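Molybdenum ABC transporter, periplasmic molybdenum-binding protein (Vibrio cholerae, PDB 4RXL) probably serves as the periplasmic solute-binding component of a molybdate ABC transporter, and binds a tungstate ion in the cleft of its two-lobed fold. Local coordinates at residues R154-L159 against G168-T173; A175-K180 against Q225-E230. All coordinates share one frame; numbering follows the deposited sequence.

Contact 1 of 2, residues R154-L159 against G168-T173; sequences RLALAL and GIVYKT. With WO4 (tungstate(VI)ion), chain B.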
# COMPACT_ATOMS: atom_id res chain seq x y z
N ARG A 154 2.52 1.16 6.59
CA ARG A 154 1.91 1.53 7.85
C ARG A 154 2.94 1.85 8.93
O ARG A 154 2.68 2.65 9.81
CB ARG A 154 0.90 0.46 8.28
CG ARG A 154 -0.32 0.41 7.35
CD ARG A 154 -1.17 1.66 7.44
NE ARG A 154 -2.41 1.64 6.64
CZ ARG A 154 -3.59 1.21 7.08
NH1 ARG A 154 -3.71 0.74 8.31
NH2 ARG A 154 -4.65 1.25 6.27
N LEU A 155 4.13 1.25 8.84
CA LEU A 155 5.19 1.58 9.77
C LEU A 155 5.75 2.96 9.44
O LEU A 155 6.19 3.67 10.33
CB LEU A 155 6.28 0.52 9.75
CG LEU A 155 5.85 -0.84 10.35
CD1 LEU A 155 6.87 -1.91 9.99
CD2 LEU A 155 5.65 -0.80 11.86
N ALA A 156 5.75 3.32 8.15
CA ALA A 156 6.11 4.67 7.75
C ALA A 156 5.08 5.67 8.29
O ALA A 156 5.45 6.70 8.87
CB ALA A 156 6.17 4.77 6.23
N LEU A 157 3.80 5.40 8.07
CA LEU A 157 2.74 6.20 8.68
C LEU A 157 2.94 6.42 10.19
O LEU A 157 2.86 7.55 10.66
CB LEU A 157 1.38 5.54 8.42
CG LEU A 157 0.15 6.21 9.03
CD1 LEU A 157 -0.10 7.56 8.40
CD2 LEU A 157 -1.05 5.31 8.84
N ALA A 158 3.26 5.35 10.93
CA ALA A 158 3.40 5.47 12.38
C ALA A 158 4.53 6.40 12.81
O ALA A 158 4.44 7.02 13.87
CB ALA A 158 3.61 4.10 13.00
N LEU A 159 5.61 6.47 12.03
CA LEU A 159 6.73 7.39 12.34
C LEU A 159 6.26 8.85 12.31
O LEU A 159 6.68 9.68 13.11
CB LEU A 159 7.89 7.23 11.35
CG LEU A 159 8.77 6.00 11.49
CD1 LEU A 159 9.78 5.96 10.35
CD2 LEU A 159 9.46 5.98 12.86
N GLY A 168 6.37 12.25 5.62
CA GLY A 168 6.43 10.90 5.13
C GLY A 168 5.64 10.77 3.86
O GLY A 168 4.82 11.64 3.52
N ILE A 169 5.88 9.67 3.15
CA ILE A 169 5.18 9.38 1.92
C ILE A 169 4.39 8.07 2.09
O ILE A 169 4.95 7.02 2.29
CB ILE A 169 6.12 9.33 0.70
CG1 ILE A 169 6.76 10.70 0.48
CG2 ILE A 169 5.34 8.92 -0.55
CD1 ILE A 169 7.92 10.68 -0.49
N VAL A 170 3.07 8.18 2.00
CA VAL A 170 2.18 7.08 2.20
C VAL A 170 1.09 7.14 1.12
O VAL A 170 1.09 8.04 0.27
CB VAL A 170 1.57 7.06 3.62
CG1 VAL A 170 2.64 6.92 4.69
CG2 VAL A 170 0.71 8.28 3.85
N TYR A 171 0.15 6.20 1.18
CA TYR A 171 -1.01 6.30 0.31
C TYR A 171 -2.07 7.22 0.89
O TYR A 171 -2.15 7.45 2.09
CB TYR A 171 -1.61 4.94 0.03
CG TYR A 171 -0.63 3.93 -0.50
CD1 TYR A 171 -0.24 3.98 -1.83
CD2 TYR A 171 -0.15 2.89 0.29
CE1 TYR A 171 0.64 3.02 -2.35
CE2 TYR A 171 0.71 1.93 -0.23
CZ TYR A 171 1.08 2.00 -1.55
OH TYR A 171 1.98 1.13 -2.07
N LYS A 172 -2.90 7.75 -0.00
CA LYS A 172 -4.06 8.55 0.34
C LYS A 172 -4.92 7.83 1.37
O LYS A 172 -5.35 8.44 2.35
CB LYS A 172 -4.87 8.87 -0.92
CG LYS A 172 -6.22 9.53 -0.70
CD LYS A 172 -6.11 10.96 -0.26
CE LYS A 172 -7.47 11.64 -0.32
NZ LYS A 172 -8.07 11.60 -1.69
N THR A 173 -5.12 6.54 1.19
CA THR A 173 -5.96 5.75 2.11
C THR A 173 -5.35 5.65 3.49
O THR A 173 -6.08 5.56 4.48
CB THR A 173 -6.23 4.35 1.55
OG1 THR A 173 -4.97 3.75 1.28
CG2 THR A 173 -7.08 4.40 0.29
W WO4 B . 2.58 -1.72 1.02
O1 WO4 B . 3.47 -1.51 2.82
O2 WO4 B . 3.19 -0.39 -0.40
O3 WO4 B . 2.94 -3.62 0.32
O4 WO4 B . 0.55 -1.44 1.22
O HOH W 1 -4.45 2.37 3.47

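Contact 2 of 2, residues A175-K180 against Q225-E230; sequences ALLSDK and QRFGFE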
# COMPACT_ATOMS: atom_id res chain seq x y z
N ALA A 175 -3.42 8.04 4.99
CA ALA A 175 -3.68 9.35 5.60
C ALA A 175 -5.13 9.50 6.02
O ALA A 175 -5.42 9.98 7.13
CB ALA A 175 -3.28 10.46 4.64
N LEU A 176 -6.05 9.02 5.18
CA LEU A 176 -7.50 9.22 5.38
C LEU A 176 -7.99 8.63 6.70
O LEU A 176 -8.90 9.18 7.32
CB LEU A 176 -8.29 8.62 4.21
CG LEU A 176 -9.66 9.19 3.89
CD1 LEU A 176 -9.55 10.64 3.43
CD2 LEU A 176 -10.33 8.33 2.84
N LEU A 177 -7.40 7.52 7.14
CA LEU A 177 -7.83 6.83 8.36
C LEU A 177 -7.14 7.34 9.63
O LEU A 177 -7.57 7.01 10.74
CB LEU A 177 -7.61 5.31 8.24
CG LEU A 177 -8.61 4.50 7.38
CD1 LEU A 177 -8.93 3.18 8.06
CD2 LEU A 177 -9.92 5.22 7.05
N SER A 178 -6.10 8.16 9.47
CA SER A 178 -5.35 8.67 10.61
C SER A 178 -5.71 10.13 10.90
O SER A 178 -5.74 10.95 9.99
CB SER A 178 -3.85 8.55 10.31
OG SER A 178 -3.07 9.09 11.37
N ASP A 179 -6.00 10.44 12.16
CA ASP A 179 -6.21 11.84 12.59
C ASP A 179 -4.91 12.48 13.08
O ASP A 179 -4.81 13.71 13.18
CB ASP A 179 -7.28 11.93 13.68
CG ASP A 179 -8.68 11.64 13.16
OD1 ASP A 179 -8.81 10.89 12.16
OD2 ASP A 179 -9.65 12.16 13.74
N LYS A 180 -3.92 11.65 13.38
CA LYS A 180 -2.61 12.11 13.82
C LYS A 180 -1.76 12.71 12.69
O LYS A 180 -0.73 13.33 12.95
CB LYS A 180 -1.84 10.95 14.46
CG LYS A 180 -2.52 10.30 15.67
CD LYS A 180 -2.43 11.17 16.91
CE LYS A 180 -1.07 11.08 17.57
NZ LYS A 180 -0.95 12.09 18.66
N GLN A 225 -14.38 1.68 -1.74
CA GLN A 225 -14.56 3.14 -1.99
C GLN A 225 -14.68 3.94 -0.68
O GLN A 225 -14.14 5.04 -0.56
CB GLN A 225 -15.77 3.44 -2.89
CG GLN A 225 -15.84 2.74 -4.26
CD GLN A 225 -14.53 2.69 -5.02
OE1 GLN A 225 -13.88 3.72 -5.24
NE2 GLN A 225 -14.13 1.49 -5.46
N ARG A 226 -15.36 3.38 0.32
CA ARG A 226 -15.56 4.10 1.58
C ARG A 226 -14.28 4.26 2.38
O ARG A 226 -14.14 5.22 3.15
CB ARG A 226 -16.64 3.44 2.42
CG ARG A 226 -18.00 3.65 1.78
CD ARG A 226 -19.11 3.50 2.77
NE ARG A 226 -19.38 2.10 3.07
CZ ARG A 226 -20.33 1.37 2.47
NH1 ARG A 226 -20.51 0.11 2.86
NH2 ARG A 226 -21.08 1.86 1.50
N PHE A 227 -13.35 3.33 2.19
CA PHE A 227 -12.01 3.42 2.80
C PHE A 227 -11.06 4.27 1.95
O PHE A 227 -9.90 4.42 2.28
CB PHE A 227 -11.45 2.02 3.05
CG PHE A 227 -12.04 1.35 4.28
CD1 PHE A 227 -13.23 0.66 4.22
CD2 PHE A 227 -11.41 1.45 5.51
CE1 PHE A 227 -13.79 0.08 5.35
CE2 PHE A 227 -11.94 0.84 6.63
CZ PHE A 227 -13.14 0.17 6.57
N GLY A 228 -11.58 4.84 0.87
CA GLY A 228 -10.83 5.82 0.10
C GLY A 228 -10.12 5.28 -1.12
O GLY A 228 -9.44 6.05 -1.80
N PHE A 229 -10.28 3.99 -1.42
CA PHE A 229 -9.65 3.44 -2.60
C PHE A 229 -10.36 3.93 -3.85
O PHE A 229 -11.55 4.23 -3.83
CB PHE A 229 -9.62 1.91 -2.56
CG PHE A 229 -8.65 1.39 -1.55
CD1 PHE A 229 -9.06 1.21 -0.25
CD2 PHE A 229 -7.35 1.10 -1.88
CE1 PHE A 229 -8.19 0.76 0.71
CE2 PHE A 229 -6.47 0.66 -0.93
CZ PHE A 229 -6.90 0.49 0.37
N GLU A 230 -9.63 3.94 -4.95
CA GLU A 230 -10.17 4.31 -6.26
C GLU A 230 -10.61 3.07 -7.00
O GLU A 230 -10.03 2.00 -6.83
CB GLU A 230 -9.12 5.00 -7.13
CG GLU A 230 -8.59 6.34 -6.66
CD GLU A 230 -7.45 6.83 -7.54
OE1 GLU A 230 -7.25 6.27 -8.65
OE2 GLU A 230 -6.74 7.76 -7.13

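Contact 1 of 2, residues R154-L159 against G168-T173
Thr173 OG1 is gripped twice: it gives its proton to a water at 2.6 Å from OG1 and accepts a bond from Asn84 ND2. The same water takes a proton from Arg154 NH2, 3.0 Å away, and so joins helix 153-161 to the first turn of helix 172-177, which follows strand 168-171; helix 153-161 packs on that strand beside the ligand cleft of a periplasmic binding protein fold. The water sits in the guanidinium plane, at its edge. Arg154 starts out pointing away from the strand; bends at chi1 and chi2 (both -67°) followed by an extended chi3 bring its end back. Asp174 helps to fix it, with OD1 in a salt bridge to Arg154 NE while OD2 holds the backbone N of Tyr171, the N-cap of helix 172-177. Apart from this bridge the packing is buried and apolar. Val170 CG1 lies against the helix backbone, 3.9 Å from Leu157 N. The same methyl meets Leu157 CB at 4.2 Å. Tyr171 turns instead to the ligand, which is also held by Ser13, Ser40, Ala126 and Val153. Its OH donates to tungstate O2 at 2.6 Å, with that oxygen near the plane of the phenol ring.

Contact 2 of 2, residues A175-K180 against Q225-E230
A small apolar surface contact joins the C-terminal ends of two helices, 172-177 and 218-226, probably where the two lobes of the binding-protein fold adjoin on the side away from the tungstate; the ion is about 13 Å from the side chain of Leu177. Consecutive leucines divide the work. From Leu176, the CD2 methyl reaches the backbone of the facing turn, 3.7 Å from Gly228 CA and 4.0 Å from Phe227 O. Leu177 deals with the aromatic side chain instead: its CD1 comes to the rim of the Phe227 ring, near the ring plane, 4.0 Å from CD2 and 4.1 Å from CE2. This is an edge approach, and the two side chains run obliquely to one another. Leu176 gains its reach from a CG held roughly opposite the backbone N (chi1 -154°). Helix 15-28 completes the setting, for Asn16 touches both Leu177 and Phe227. The Leu176 methyl settles against the CA of Gly228, which carries no side chain. With phi at 97° and Gly228 N bonded to Gln225 O at 2.9 Å, this glycine ends helix 218-226 in a Schellman motif.

The pair illustrates how the chemistry of packing can follow depth. Contact 1 is buried beside the ligand cleft and combines apolar packing of a helix on a strand with a water bridge and a direct bond to the anion; contact 2 lies at the surface and relies on van der Waals contact between two leucines and the turn and phenyl ring that follow helix 218-226. Helix 172-177 serves both, its N-terminal end in contact 1 and its C-terminal end in contact 2. Their centres are 11 Å apart, yet they touch: Thr173 CG2 packs 3.4 Å from Phe227 O and 3.5 Å from Gly228 C. Thr173 thus serves the water bridge with its hydroxyl and the neighbouring turn with its methyl.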